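Local coordinates for centrosomal protein of 104 kDa (Homo sapiens, PDB 5LPH), which is required for ciliogenesis and for structural integrity at the ciliary tip, and carries the tubulin-binding TOG domain described here, at residues 92-97 with 138-143; 118-123 with 132-137; 162-167 with 200-205; 221-226 with 258-263; 228-233 with 240-245. All blocks are in the same frame, centred on the assembly; numbering follows the deposited sequence. Where two conformers were deposited one is given.

Interaction 1: residues 92-97 with 138-143; sequences ASVFLV and VERTIP
In the HEAT-repeat solenoid that forms this TOG domain, V94 and V97 of helix 83-100 pack against R140 and T141 of helix 131-147. The two helices illustrate how alternate members of a solenoid stack: the short segments run almost parallel, 6° apart, with their axes 9.6 Å from each other. With chi1 at 168°, CG1 of V94 is turned opposite the backbone N and beside the carbonyl carbon, and this methyl meets CB of R140 at 3.7 Å. The arginine thus offers the base of its chain, lying at about a right angle to the valine, while R140 as a whole is exposed to solvent and its chain bends at chi2 and chi3. One turn on, CG1 of V97 meets CG2 of T141 at 3.9 Å. The hydroxyl of T141 is meanwhile bonded to the carbonyl O of C137 in its own helix, leaving the methyl to do the packing. Helix 106-126 also packs here, its L116 touching both V97 and T141; helices 41-47 and 49-56 pack on helix 83-100, and helix 178-183 receives V138 and I142.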
# COMPACT_ATOMS: atom_id res chain seq x y z
N ALA A 92 5.35 3.85 18.17
CA ALA A 92 6.77 4.17 17.99
C ALA A 92 7.42 3.22 16.98
O ALA A 92 8.25 3.64 16.17
CB ALA A 92 7.49 4.09 19.32
N SER A 93 7.05 1.94 17.05
CA SER A 93 7.54 0.94 16.11
C SER A 93 7.06 1.19 14.68
O SER A 93 7.84 1.06 13.74
CB SER A 93 7.15 -0.46 16.57
OG SER A 93 7.72 -0.72 17.84
N VAL A 94 5.80 1.57 14.54
CA VAL A 94 5.25 1.93 13.23
C VAL A 94 5.95 3.16 12.64
O VAL A 94 6.18 3.23 11.43
CB VAL A 94 3.71 2.12 13.30
CG1 VAL A 94 3.17 2.78 12.03
CG2 VAL A 94 3.03 0.78 13.51
N PHE A 95 6.30 4.13 13.50
CA PHE A 95 7.08 5.30 13.08
C PHE A 95 8.43 4.90 12.44
O PHE A 95 8.81 5.45 11.41
CB PHE A 95 7.29 6.27 14.26
CG PHE A 95 8.25 7.40 13.98
CD1 PHE A 95 9.60 7.26 14.26
CD2 PHE A 95 7.80 8.59 13.44
CE1 PHE A 95 10.49 8.29 13.99
CE2 PHE A 95 8.68 9.63 13.18
CZ PHE A 95 10.03 9.47 13.45
N LEU A 96 9.12 3.94 13.05
CA LEU A 96 10.39 3.44 12.51
C LEU A 96 10.22 2.57 11.26
O LEU A 96 11.02 2.67 10.34
CB LEU A 96 11.19 2.69 13.59
CG LEU A 96 11.77 3.54 14.73
CD1 LEU A 96 12.51 2.64 15.69
CD2 LEU A 96 12.70 4.64 14.23
N VAL A 97 9.18 1.72 11.24
CA VAL A 97 8.85 0.93 10.05
C VAL A 97 8.61 1.83 8.84
O VAL A 97 9.14 1.58 7.76
CB VAL A 97 7.62 0.02 10.30
CG1 VAL A 97 6.98 -0.47 9.00
CG2 VAL A 97 8.04 -1.17 11.16
N VAL A 138 -1.79 0.24 9.06
CA VAL A 138 -2.07 0.24 7.63
C VAL A 138 -1.97 1.65 7.03
O VAL A 138 -1.29 1.84 6.02
CB VAL A 138 -3.45 -0.40 7.36
CG1 VAL A 138 -3.88 -0.19 5.91
CG2 VAL A 138 -3.40 -1.89 7.67
N GLU A 139 -2.61 2.64 7.66
CA GLU A 139 -2.65 4.01 7.13
C GLU A 139 -1.28 4.70 7.09
O GLU A 139 -1.02 5.50 6.19
CB GLU A 139 -3.63 4.89 7.93
CG GLU A 139 -5.10 4.48 7.77
CD GLU A 139 -6.03 5.09 8.82
OE1 GLU A 139 -5.61 5.22 9.99
OE2 GLU A 139 -7.19 5.41 8.49
N ARG A 140 -0.42 4.40 8.06
CA ARG A 140 0.92 4.99 8.11
C ARG A 140 1.94 4.33 7.19
O ARG A 140 2.95 4.97 6.88
CB ARG A 140 1.45 4.97 9.55
CG ARG A 140 0.64 5.78 10.56
CD ARG A 140 0.55 7.25 10.19
NE ARG A 140 1.85 7.92 10.22
CZ ARG A 140 2.12 9.11 9.65
NH1 ARG A 140 1.19 9.78 8.97
NH2 ARG A 140 3.33 9.62 9.76
N THR A 141 1.70 3.09 6.76
CA THR A 141 2.68 2.32 5.98
C THR A 141 2.31 2.09 4.52
O THR A 141 3.19 2.13 3.66
CB THR A 141 2.98 0.95 6.61
OG1 THR A 141 1.78 0.18 6.69
CG2 THR A 141 3.56 1.13 8.00
N ILE A 142 1.03 1.85 4.22
CA ILE A 142 0.64 1.48 2.84
C ILE A 142 0.96 2.56 1.80
O ILE A 142 1.47 2.22 0.73
CB ILE A 142 -0.84 0.95 2.72
CG1 ILE A 142 -1.17 0.47 1.30
CG2 ILE A 142 -1.90 2.01 2.97
CD1 ILE A 142 -0.30 -0.63 0.78
N PRO A 143 0.70 3.85 2.10
CA PRO A 143 1.04 4.88 1.10
C PRO A 143 2.54 4.97 0.79
O PRO A 143 2.92 5.21 -0.36
CB PRO A 143 0.55 6.19 1.75
CG PRO A 143 -0.40 5.76 2.82
CD PRO A 143 0.17 4.47 3.32

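Interaction 2: residues 118-123 with 132-137; sequences MIITQY and LETAHC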
# COMPACT_ATOMS: atom_id res chain seq x y z
N MSE A 118 4.53 -8.82 11.55
CA MSE A 118 4.44 -9.33 12.93
C MSE A 118 3.54 -8.46 13.78
O MSE A 118 2.78 -8.97 14.59
CB MSE A 118 5.83 -9.43 13.57
CG MSE A 118 5.78 -9.93 15.02
SE MSE A 118 5.61 -8.38 16.23
CE MSE A 118 7.49 -7.90 15.93
N ILE A 119 3.62 -7.14 13.61
CA ILE A 119 2.78 -6.21 14.37
C ILE A 119 1.29 -6.41 14.07
O ILE A 119 0.47 -6.50 14.99
CB ILE A 119 3.19 -4.73 14.14
CG1 ILE A 119 4.56 -4.45 14.76
CG2 ILE A 119 2.17 -3.77 14.74
CD1 ILE A 119 5.25 -3.22 14.22
N ILE A 120 0.94 -6.47 12.79
CA ILE A 120 -0.46 -6.62 12.37
C ILE A 120 -1.02 -8.02 12.69
O ILE A 120 -2.13 -8.13 13.18
CB ILE A 120 -0.66 -6.28 10.87
CG1 ILE A 120 -0.33 -4.80 10.61
CG2 ILE A 120 -2.09 -6.59 10.42
CD1 ILE A 120 -0.06 -4.47 9.16
N THR A 121 -0.24 -9.06 12.41
CA THR A 121 -0.70 -10.46 12.43
C THR A 121 -0.47 -11.21 13.75
O THR A 121 -1.14 -12.22 13.99
CB THR A 121 -0.04 -11.21 11.23
OG1 THR A 121 -0.50 -10.61 10.01
CG2 THR A 121 -0.26 -12.74 11.15
N GLN A 122 0.45 -10.74 14.59
CA GLN A 122 0.80 -11.46 15.83
C GLN A 122 0.63 -10.62 17.10
O GLN A 122 -0.03 -11.06 18.04
CB GLN A 122 2.23 -12.00 15.74
CG GLN A 122 2.50 -12.81 14.48
CD GLN A 122 3.83 -13.54 14.53
OE1 GLN A 122 4.76 -13.23 13.77
NE2 GLN A 122 3.95 -14.50 15.44
N TYR A 123 1.21 -9.43 17.12
CA TYR A 123 1.19 -8.54 18.30
C TYR A 123 -0.21 -8.04 18.62
O TYR A 123 -0.65 -8.13 19.77
CB TYR A 123 2.13 -7.36 18.04
CG TYR A 123 2.31 -6.35 19.17
CD1 TYR A 123 3.29 -6.53 20.15
CD2 TYR A 123 1.56 -5.18 19.20
CE1 TYR A 123 3.49 -5.59 21.15
CE2 TYR A 123 1.75 -4.23 20.20
CZ TYR A 123 2.72 -4.44 21.17
OH TYR A 123 2.90 -3.49 22.15
N LEU A 132 -8.70 0.23 15.64
CA LEU A 132 -8.00 1.51 15.48
C LEU A 132 -6.48 1.35 15.39
O LEU A 132 -5.81 2.13 14.71
CB LEU A 132 -8.36 2.50 16.61
CG LEU A 132 -9.78 3.07 16.64
CD1 LEU A 132 -9.97 3.89 17.90
CD2 LEU A 132 -10.07 3.90 15.40
N GLU A 133 -5.93 0.36 16.09
CA GLU A 133 -4.49 0.06 16.01
C GLU A 133 -4.13 -0.54 14.65
O GLU A 133 -3.19 -0.08 14.00
CB GLU A 133 -4.04 -0.88 17.13
CG GLU A 133 -3.65 -0.15 18.41
CD GLU A 133 -4.82 0.54 19.08
OE1 GLU A 133 -4.77 1.78 19.24
OE2 GLU A 133 -5.80 -0.16 19.42
N THR A 134 -4.87 -1.56 14.24
CA THR A 134 -4.70 -2.17 12.92
C THR A 134 -4.77 -1.11 11.82
O THR A 134 -3.89 -1.03 10.97
CB THR A 134 -5.74 -3.27 12.65
OG1 THR A 134 -5.61 -4.29 13.64
CG2 THR A 134 -5.53 -3.90 11.28
N ALA A 135 -5.80 -0.27 11.89
CA ALA A 135 -5.96 0.84 10.95
C ALA A 135 -4.76 1.79 10.95
O ALA A 135 -4.32 2.23 9.90
CB ALA A 135 -7.24 1.61 11.25
N HIS A 136 -4.24 2.10 12.14
CA HIS A 136 -3.07 2.98 12.25
C HIS A 136 -1.82 2.39 11.54
O HIS A 136 -1.16 3.11 10.80
CB HIS A 136 -2.76 3.28 13.72
CG HIS A 136 -1.59 4.20 13.91
ND1 HIS A 136 -1.69 5.57 13.77
CD2 HIS A 136 -0.30 3.93 14.21
CE1 HIS A 136 -0.50 6.11 13.98
NE2 HIS A 136 0.35 5.14 14.25
N CYS A 137 -1.55 1.11 11.75
CA CYS A 137 -0.45 0.42 11.05
C CYS A 137 -0.58 0.52 9.54
O CYS A 137 0.37 0.87 8.84
CB CYS A 137 -0.39 -1.05 11.44
SG CYS A 137 0.01 -1.34 13.17
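C137 turns its two side-chain atoms to two different isoleucines: SG goes to I119 and CB to I120. The sulfur, placed beside its own backbone N by a chi1 of -65°, lies 3.6 Å from CG2 of I119, so the thiol meets the short branch of that side chain. I120 is used along its longer branch instead. Its CB does not aim at the facing helix, but the end of the side chain comes nearer, CG1 reaching within 3.8 Å of C137 CB, and CD1 follows at 4.1 Å. The short branch of I120 lies toward T134, with CG2 4.5 Å from the threonine CG2, a looser touch. Helices 106-126 and 131-147 are consecutive, and the segments 118-123 and 132-137 run nearly antiparallel, at 157°, making a helical hairpin of the kind from which HEAT arrays are built; I124, farther along the first helix, also touches T134 and C137. At the contact itself, over 119-123, the first helix widens into a pi-type turn, where M118 O accepts from both Q122 N (2.9 Å) and Y123 N (3.0 Å). The Y123 hydroxyl bonds to L86 O, and its ring meets H127 edge to face. E133, on the other helix, uses OE2 to bond S130 OG.

Interaction 3: residues 162-167 with 200-205; sequences NFIQEM and MGLLAR
R205 reaches over from helix 193-210 to Q165 of helix 154-169, two broadly parallel members of the HEAT-repeat solenoid. Its CB points at the facing helix, and CG follows on the backbone N side. The chain then bends at chi3 (-59°), bringing CD to 3.9 Å from Q165 OE1. NE makes the decisive contact: its N-H is directed at OE1 over 3.0 Å and is nearly straight at 175°. The oxygen lies in the guanidinium plane, whereas NE stands 42° above the plane of the glutamine amide. NH2 passes OE1 at 3.7 Å without a further bond. G201 O, a turn earlier in the same helix, lies 3.3 Å above one face of the R205 guanidinium, offset toward the rim of the group. Next to this polar pair, of which R205 is exposed, the interface becomes apolar: I164, which also touches I142 and L145 of helix 131-147, lies at about a right angle to L202, and the two CD1 methyls stand 4.1 Å apart.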
# COMPACT_ATOMS: atom_id res chain seq x y z
N ASN A 162 3.61 -7.47 -3.78
CA ASN A 162 3.20 -8.72 -3.11
C ASN A 162 2.85 -8.51 -1.63
O ASN A 162 1.88 -9.11 -1.15
CB ASN A 162 4.27 -9.80 -3.25
CG ASN A 162 4.33 -10.41 -4.65
OD1 ASN A 162 3.40 -10.27 -5.46
ND2 ASN A 162 5.42 -11.11 -4.94
N PHE A 163 3.60 -7.67 -0.92
CA PHE A 163 3.30 -7.39 0.49
C PHE A 163 1.97 -6.67 0.67
O PHE A 163 1.23 -6.96 1.61
CB PHE A 163 4.42 -6.59 1.19
CG PHE A 163 4.24 -6.49 2.69
CD1 PHE A 163 4.70 -7.50 3.54
CD2 PHE A 163 3.58 -5.41 3.26
CE1 PHE A 163 4.52 -7.41 4.91
CE2 PHE A 163 3.40 -5.32 4.63
CZ PHE A 163 3.87 -6.32 5.47
N ILE A 164 1.67 -5.72 -0.21
CA ILE A 164 0.40 -4.97 -0.18
C ILE A 164 -0.78 -5.92 -0.39
O ILE A 164 -1.78 -5.86 0.33
CB ILE A 164 0.39 -3.83 -1.23
CG1 ILE A 164 1.43 -2.77 -0.87
CG2 ILE A 164 -1.00 -3.18 -1.31
CD1 ILE A 164 1.65 -1.69 -1.91
N GLN A 165 -0.63 -6.82 -1.36
CA GLN A 165 -1.61 -7.88 -1.64
C GLN A 165 -1.79 -8.82 -0.45
O GLN A 165 -2.91 -9.18 -0.09
CB GLN A 165 -1.19 -8.62 -2.91
CG GLN A 165 -2.28 -9.19 -3.79
CD GLN A 165 -1.71 -9.84 -5.04
OE1 GLN A 165 -0.80 -9.30 -5.68
NE2 GLN A 165 -2.25 -11.00 -5.40
N GLU A 166 -0.68 -9.18 0.19
CA GLU A 166 -0.68 -10.01 1.40
C GLU A 166 -1.44 -9.36 2.56
O GLU A 166 -2.25 -10.02 3.23
CB GLU A 166 0.77 -10.30 1.83
CG GLU A 166 0.96 -11.56 2.65
CD GLU A 166 2.42 -11.82 2.99
OE1 GLU A 166 3.32 -11.49 2.16
OE2 GLU A 166 2.68 -12.36 4.09
N MSE A 167 -1.21 -8.07 2.80
CA MSE A 167 -1.89 -7.33 3.87
C MSE A 167 -3.35 -7.12 3.55
O MSE A 167 -4.20 -7.27 4.43
CB MSE A 167 -1.32 -5.94 4.17
CG MSE A 167 -0.02 -5.82 4.95
SE MSE A 167 0.02 -3.95 5.62
CE MSE A 167 0.13 -2.95 3.93
N MSE A 200 -2.20 -0.14 -11.14
CA MSE A 200 -3.17 -0.81 -12.00
C MSE A 200 -3.14 -2.31 -11.88
O MSE A 200 -4.18 -2.95 -11.85
CB MSE A 200 -2.92 -0.39 -13.43
CG MSE A 200 -3.64 0.90 -13.65
SE MSE A 200 -3.13 1.61 -15.39
CE MSE A 200 -5.02 1.93 -15.92
N GLY A 201 -1.93 -2.87 -11.82
CA GLY A 201 -1.74 -4.29 -11.57
C GLY A 201 -2.33 -4.75 -10.26
O GLY A 201 -3.01 -5.77 -10.20
N LEU A 202 -2.07 -3.99 -9.19
CA LEU A 202 -2.63 -4.28 -7.87
C LEU A 202 -4.15 -4.16 -7.84
O LEU A 202 -4.82 -4.98 -7.21
CB LEU A 202 -2.04 -3.35 -6.80
CG LEU A 202 -0.64 -3.71 -6.32
CD1 LEU A 202 0.01 -2.52 -5.62
CD2 LEU A 202 -0.69 -4.92 -5.40
N LEU A 203 -4.68 -3.13 -8.51
CA LEU A 203 -6.12 -2.93 -8.61
C LEU A 203 -6.79 -4.13 -9.27
O LEU A 203 -7.70 -4.72 -8.69
CB LEU A 203 -6.43 -1.65 -9.39
CG LEU A 203 -7.90 -1.31 -9.69
CD1 LEU A 203 -8.75 -1.32 -8.43
CD2 LEU A 203 -7.98 0.05 -10.35
N ALA A 204 -6.31 -4.50 -10.46
CA ALA A 204 -6.87 -5.65 -11.18
C ALA A 204 -6.80 -6.95 -10.39
O ALA A 204 -7.78 -7.69 -10.33
CB ALA A 204 -6.20 -5.81 -12.54
N ARG A 205 -5.66 -7.23 -9.76
CA ARG A 205 -5.49 -8.49 -9.01
C ARG A 205 -6.35 -8.55 -7.75
O ARG A 205 -6.94 -9.58 -7.47
CB ARG A 205 -4.01 -8.76 -8.67
CG ARG A 205 -3.16 -9.18 -9.87
CD ARG A 205 -1.80 -9.74 -9.46
NE ARG A 205 -0.99 -8.80 -8.68
CZ ARG A 205 -0.28 -7.78 -9.17
NH1 ARG A 205 -0.24 -7.51 -10.48
NH2 ARG A 205 0.41 -7.00 -8.34

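Interaction 4: residues 221-226 with 258-263; sequences NVMKFS and EYLPPD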
# COMPACT_ATOMS: atom_id res chain seq x y z
N ASN A 221 -16.19 3.84 -7.58
CA ASN A 221 -14.76 4.24 -7.49
C ASN A 221 -13.83 3.55 -8.50
O ASN A 221 -12.88 4.15 -8.99
CB ASN A 221 -14.22 4.18 -6.04
CG ASN A 221 -14.25 2.79 -5.43
OD1 ASN A 221 -14.22 1.77 -6.12
ND2 ASN A 221 -14.32 2.74 -4.10
N VAL A 222 -14.14 2.30 -8.86
CA VAL A 222 -13.37 1.58 -9.90
C VAL A 222 -13.49 2.24 -11.28
O VAL A 222 -12.49 2.46 -11.97
CB VAL A 222 -13.79 0.09 -9.97
CG1 VAL A 222 -13.21 -0.61 -11.19
CG2 VAL A 222 -13.39 -0.66 -8.70
N MSE A 223 -14.72 2.54 -11.69
CA MSE A 223 -14.98 3.14 -13.02
C MSE A 223 -14.50 4.56 -13.08
O MSE A 223 -13.93 4.98 -14.09
CB MSE A 223 -16.48 3.09 -13.36
CG MSE A 223 -16.99 1.66 -13.58
SE MSE A 223 -16.15 0.78 -15.14
CE MSE A 223 -16.23 2.25 -16.44
N LYS A 224 -14.75 5.32 -12.01
CA LYS A 224 -14.22 6.68 -11.84
C LYS A 224 -12.71 6.70 -12.08
O LYS A 224 -12.22 7.54 -12.82
CB LYS A 224 -14.58 7.19 -10.43
CG LYS A 224 -14.06 8.54 -9.94
CD LYS A 224 -13.75 9.61 -10.95
CE LYS A 224 -13.49 10.95 -10.28
NZ LYS A 224 -12.72 11.88 -11.15
N PHE A 225 -11.99 5.75 -11.47
CA PHE A 225 -10.53 5.59 -11.66
C PHE A 225 -10.15 5.22 -13.10
O PHE A 225 -9.27 5.84 -13.70
CB PHE A 225 -9.98 4.54 -10.68
CG PHE A 225 -8.51 4.21 -10.88
CD1 PHE A 225 -7.53 5.05 -10.39
CD2 PHE A 225 -8.12 3.04 -11.55
CE1 PHE A 225 -6.18 4.76 -10.58
CE2 PHE A 225 -6.78 2.75 -11.74
CZ PHE A 225 -5.81 3.60 -11.25
N SER A 226 -10.81 4.20 -13.63
CA SER A 226 -10.47 3.67 -14.96
C SER A 226 -10.71 4.68 -16.08
O SER A 226 -9.85 4.85 -16.96
CB SER A 226 -11.27 2.40 -15.24
OG SER A 226 -10.95 1.39 -14.30
N GLU A 258 -23.50 4.23 -17.41
CA GLU A 258 -23.64 5.63 -16.96
C GLU A 258 -22.29 6.35 -16.75
O GLU A 258 -22.22 7.57 -16.92
CB GLU A 258 -24.49 5.69 -15.68
CG GLU A 258 -23.84 5.10 -14.43
CD GLU A 258 -24.83 4.76 -13.33
OE1 GLU A 258 -25.79 4.02 -13.58
OE2 GLU A 258 -24.65 5.24 -12.19
N TYR A 259 -21.24 5.59 -16.43
CA TYR A 259 -19.88 6.15 -16.22
C TYR A 259 -19.12 6.52 -17.48
O TYR A 259 -18.09 7.20 -17.41
CB TYR A 259 -19.03 5.17 -15.39
CG TYR A 259 -19.58 4.98 -14.02
CD1 TYR A 259 -19.23 5.85 -13.00
CD2 TYR A 259 -20.47 3.94 -13.74
CE1 TYR A 259 -19.75 5.69 -11.74
CE2 TYR A 259 -21.00 3.77 -12.47
CZ TYR A 259 -20.63 4.65 -11.48
OH TYR A 259 -21.15 4.52 -10.22
N LEU A 260 -19.62 6.06 -18.64
CA LEU A 260 -18.97 6.31 -19.92
C LEU A 260 -19.78 7.30 -20.75
O LEU A 260 -20.93 7.59 -20.42
CB LEU A 260 -18.85 4.99 -20.69
CG LEU A 260 -17.87 3.97 -20.10
CD1 LEU A 260 -18.34 2.54 -20.38
CD2 LEU A 260 -16.47 4.20 -20.64
N PRO A 261 -19.19 7.83 -21.83
CA PRO A 261 -19.98 8.59 -22.81
C PRO A 261 -20.99 7.71 -23.58
O PRO A 261 -20.98 6.48 -23.42
CB PRO A 261 -18.90 9.16 -23.75
CG PRO A 261 -17.63 9.13 -22.98
CD PRO A 261 -17.74 7.93 -22.09
N PRO A 262 -21.85 8.32 -24.42
CA PRO A 262 -22.86 7.53 -25.13
C PRO A 262 -22.28 6.80 -26.35
O PRO A 262 -21.34 7.29 -26.99
CB PRO A 262 -23.88 8.58 -25.56
CG PRO A 262 -23.09 9.83 -25.72
CD PRO A 262 -21.90 9.74 -24.81
N ASP A 263 -22.85 5.63 -26.66
CA ASP A 263 -22.38 4.78 -27.76
C ASP A 263 -22.87 5.31 -29.12
O ASP A 263 -23.99 5.04 -29.54
CB ASP A 263 -22.83 3.32 -27.55
CG ASP A 263 -22.03 2.31 -28.37
OD1 ASP A 263 -21.36 2.69 -29.36
OD2 ASP A 263 -22.08 1.11 -28.03
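The carbonyl O of V222, one residue before the M223 that meets Y259, is gripped twice by S226. The serine N bonds to it at 2.9 Å in ordinary helical fashion, and the serine OG donates a second bond of 3.0 Å; the two donors come from opposite faces of the carbonyl plane. OG can do this because it is folded back beside its own backbone N (chi1 -62°). Both bonds span the turn of helix 219-229 that carries the selenomethionine M223, within the second HEAT repeat. CB of M223 sits over one face of the Y259 ring, off centre: it is 3.7 Å from CG and 4.1 Å from the ring centroid, 26° from the normal, a CH-pi contact. Beyond CB the chain bends twice, which curls CE back to 4.2 Å from Y259 CB and 4.4 Å from L260 CG. Y259 and L260 belong to the connection between helices 235-252 and 271-283. The tyrosine hydroxyl bonds to D220 OD1, which would hold the far end of the ring to the same helix, while L260 goes on to touch Y273 and F280 of helix 271-283. The attachment of this connection therefore combines dispersion and CH-pi contact at the near end of the ring with a hydrogen bond at its hydroxyl end.

Interaction 5: residues 228-233 with 240-245; sequences SALEHR and TAVRII
No flat group takes part where L230 meets A241, V242 and I245; aliphatic branches alone face each other, and the side chains of Y273 and F280 from helix 271-283 touch L230 and I245 respectively. The leucine works as a fork. Its CG sits beside the backbone N (chi1 -66°), and although CB itself does not aim at segment 240-245, the two methyls carry the side chain over. CD2 divides its contact between the CB of A241 and the CG2 of V242, 3.8 Å from each. CD1 goes the other way and meets CD1 of I245 tip to tip at 3.7 Å. Closer to the backbone, the CB atoms of A229 and A241 touch at 3.9 Å, and the small residues let their CA atoms approach to 6.1 Å. Both segments belong to HEAT repeat 216-252, whose two helices are joined by a short connection. That connection starts in a type I turn, with H232 N bonded to A229 O at 3.0 Å; the H232 ring is in turn held through NE2 by S191 OG. Cohesion between the two helices at this point thus rests on dispersion among buried methyl groups: the contact across the segments involves no polar pair, and the turn has its own backbone bonds.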
# COMPACT_ATOMS: atom_id res chain seq x y z
N SER A 228 -10.84 7.96 -15.77
CA SER A 228 -9.82 9.00 -15.59
C SER A 228 -8.45 8.61 -16.18
O SER A 228 -7.76 9.44 -16.77
CB SER A 228 -9.66 9.33 -14.10
OG SER A 228 -8.77 10.42 -13.93
N ALA A 229 -8.09 7.33 -16.05
CA ALA A 229 -6.84 6.79 -16.59
C ALA A 229 -6.77 6.80 -18.13
O ALA A 229 -5.67 6.81 -18.70
CB ALA A 229 -6.60 5.39 -16.07
N LEU A 230 -7.93 6.80 -18.80
CA LEU A 230 -7.97 6.91 -20.28
C LEU A 230 -7.38 8.22 -20.83
O LEU A 230 -7.07 8.29 -22.01
CB LEU A 230 -9.40 6.72 -20.81
CG LEU A 230 -10.03 5.34 -20.64
CD1 LEU A 230 -11.52 5.39 -20.95
CD2 LEU A 230 -9.34 4.32 -21.53
N GLU A 231 -7.22 9.24 -19.99
CA GLU A 231 -6.54 10.49 -20.39
C GLU A 231 -5.04 10.56 -20.03
O GLU A 231 -4.41 11.60 -20.23
CB GLU A 231 -7.30 11.69 -19.83
CG GLU A 231 -6.90 13.09 -20.36
CD GLU A 231 -6.81 13.26 -21.89
OE1 GLU A 231 -7.15 12.35 -22.70
OE2 GLU A 231 -6.38 14.37 -22.28
N HIS A 232 -4.46 9.46 -19.55
CA HIS A 232 -3.04 9.46 -19.14
C HIS A 232 -2.13 9.52 -20.37
O HIS A 232 -2.48 8.99 -21.43
CB HIS A 232 -2.73 8.22 -18.30
CG HIS A 232 -1.55 8.39 -17.39
ND1 HIS A 232 -0.31 7.87 -17.66
CD2 HIS A 232 -1.43 9.03 -16.20
CE1 HIS A 232 0.53 8.18 -16.69
NE2 HIS A 232 -0.13 8.89 -15.79
N ARG A 233 -0.98 10.17 -20.22
CA ARG A 233 -0.05 10.39 -21.35
C ARG A 233 0.60 9.11 -21.90
O ARG A 233 0.95 9.04 -23.08
CB ARG A 233 1.04 11.40 -20.96
CG ARG A 233 2.11 10.87 -20.02
CD ARG A 233 3.01 11.97 -19.49
NE ARG A 233 4.10 11.42 -18.69
CZ ARG A 233 4.00 10.97 -17.44
NH1 ARG A 233 2.84 11.00 -16.78
NH2 ARG A 233 5.08 10.49 -16.83
N THR A 240 -4.32 -0.38 -20.46
CA THR A 240 -4.73 -1.19 -19.30
C THR A 240 -6.10 -0.74 -18.76
O THR A 240 -6.89 -1.57 -18.29
CB THR A 240 -3.69 -1.17 -18.15
OG1 THR A 240 -2.36 -1.30 -18.68
CG2 THR A 240 -3.96 -2.30 -17.15
N ALA A 241 -6.37 0.56 -18.81
CA ALA A 241 -7.70 1.09 -18.43
C ALA A 241 -8.81 0.48 -19.28
O ALA A 241 -9.88 0.11 -18.76
CB ALA A 241 -7.71 2.60 -18.55
N VAL A 242 -8.56 0.37 -20.59
CA VAL A 242 -9.48 -0.29 -21.52
C VAL A 242 -9.76 -1.72 -21.04
O VAL A 242 -10.92 -2.10 -20.91
CB VAL A 242 -8.94 -0.27 -22.97
CG1 VAL A 242 -9.74 -1.19 -23.89
CG2 VAL A 242 -8.94 1.16 -23.53
N ARG A 243 -8.70 -2.47 -20.77
CA ARG A 243 -8.81 -3.86 -20.29
C ARG A 243 -9.64 -4.03 -19.01
O ARG A 243 -10.38 -5.00 -18.88
CB ARG A 243 -7.42 -4.49 -20.11
CG ARG A 243 -6.68 -4.78 -21.41
CD ARG A 243 -5.21 -5.11 -21.19
NE ARG A 243 -5.04 -6.38 -20.47
CZ ARG A 243 -4.26 -6.54 -19.39
NH1 ARG A 243 -3.56 -5.52 -18.89
NH2 ARG A 243 -4.17 -7.73 -18.81
N ILE A 244 -9.51 -3.09 -18.07
CA ILE A 244 -10.29 -3.12 -16.82
C ILE A 244 -11.76 -2.79 -17.06
O ILE A 244 -12.65 -3.43 -16.49
CB ILE A 244 -9.72 -2.18 -15.73
CG1 ILE A 244 -8.32 -2.65 -15.33
CG2 ILE A 244 -10.63 -2.14 -14.50
CD1 ILE A 244 -7.62 -1.76 -14.32
N ILE A 245 -12.02 -1.80 -17.92
CA ILE A 245 -13.39 -1.43 -18.28
C ILE A 245 -14.12 -2.61 -18.94
O ILE A 245 -15.28 -2.88 -18.61
CB ILE A 245 -13.42 -0.17 -19.20
CG1 ILE A 245 -13.00 1.07 -18.40
CG2 ILE A 245 -14.82 0.06 -19.78
CD1 ILE A 245 -12.50 2.21 -19.25

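Interactions 1, 3 and 4 follow in series along the chain, with interaction 2 nested in 1 and 5 in 4, and shared helices or neighbouring side chains connect them. Interactions 1 and 2, centred 10 Å apart, both use helix 131-147 and meet where V94 CG2 lies 3.7 Å from C137 SG. Interaction 2 reaches interaction 3 through I120 CD1 and the selenium of M167, at 3.6 Å. M200 carries the chain of contacts onward, its CE 3.8 Å from A229 CB of interaction 5. Interactions 4 and 5 share helix 219-229, with M223 CE 4.0 Å from I245 CG1. The centres of interactions 2 and 4 are about 35 Å apart, on opposite sides of the chain's centre.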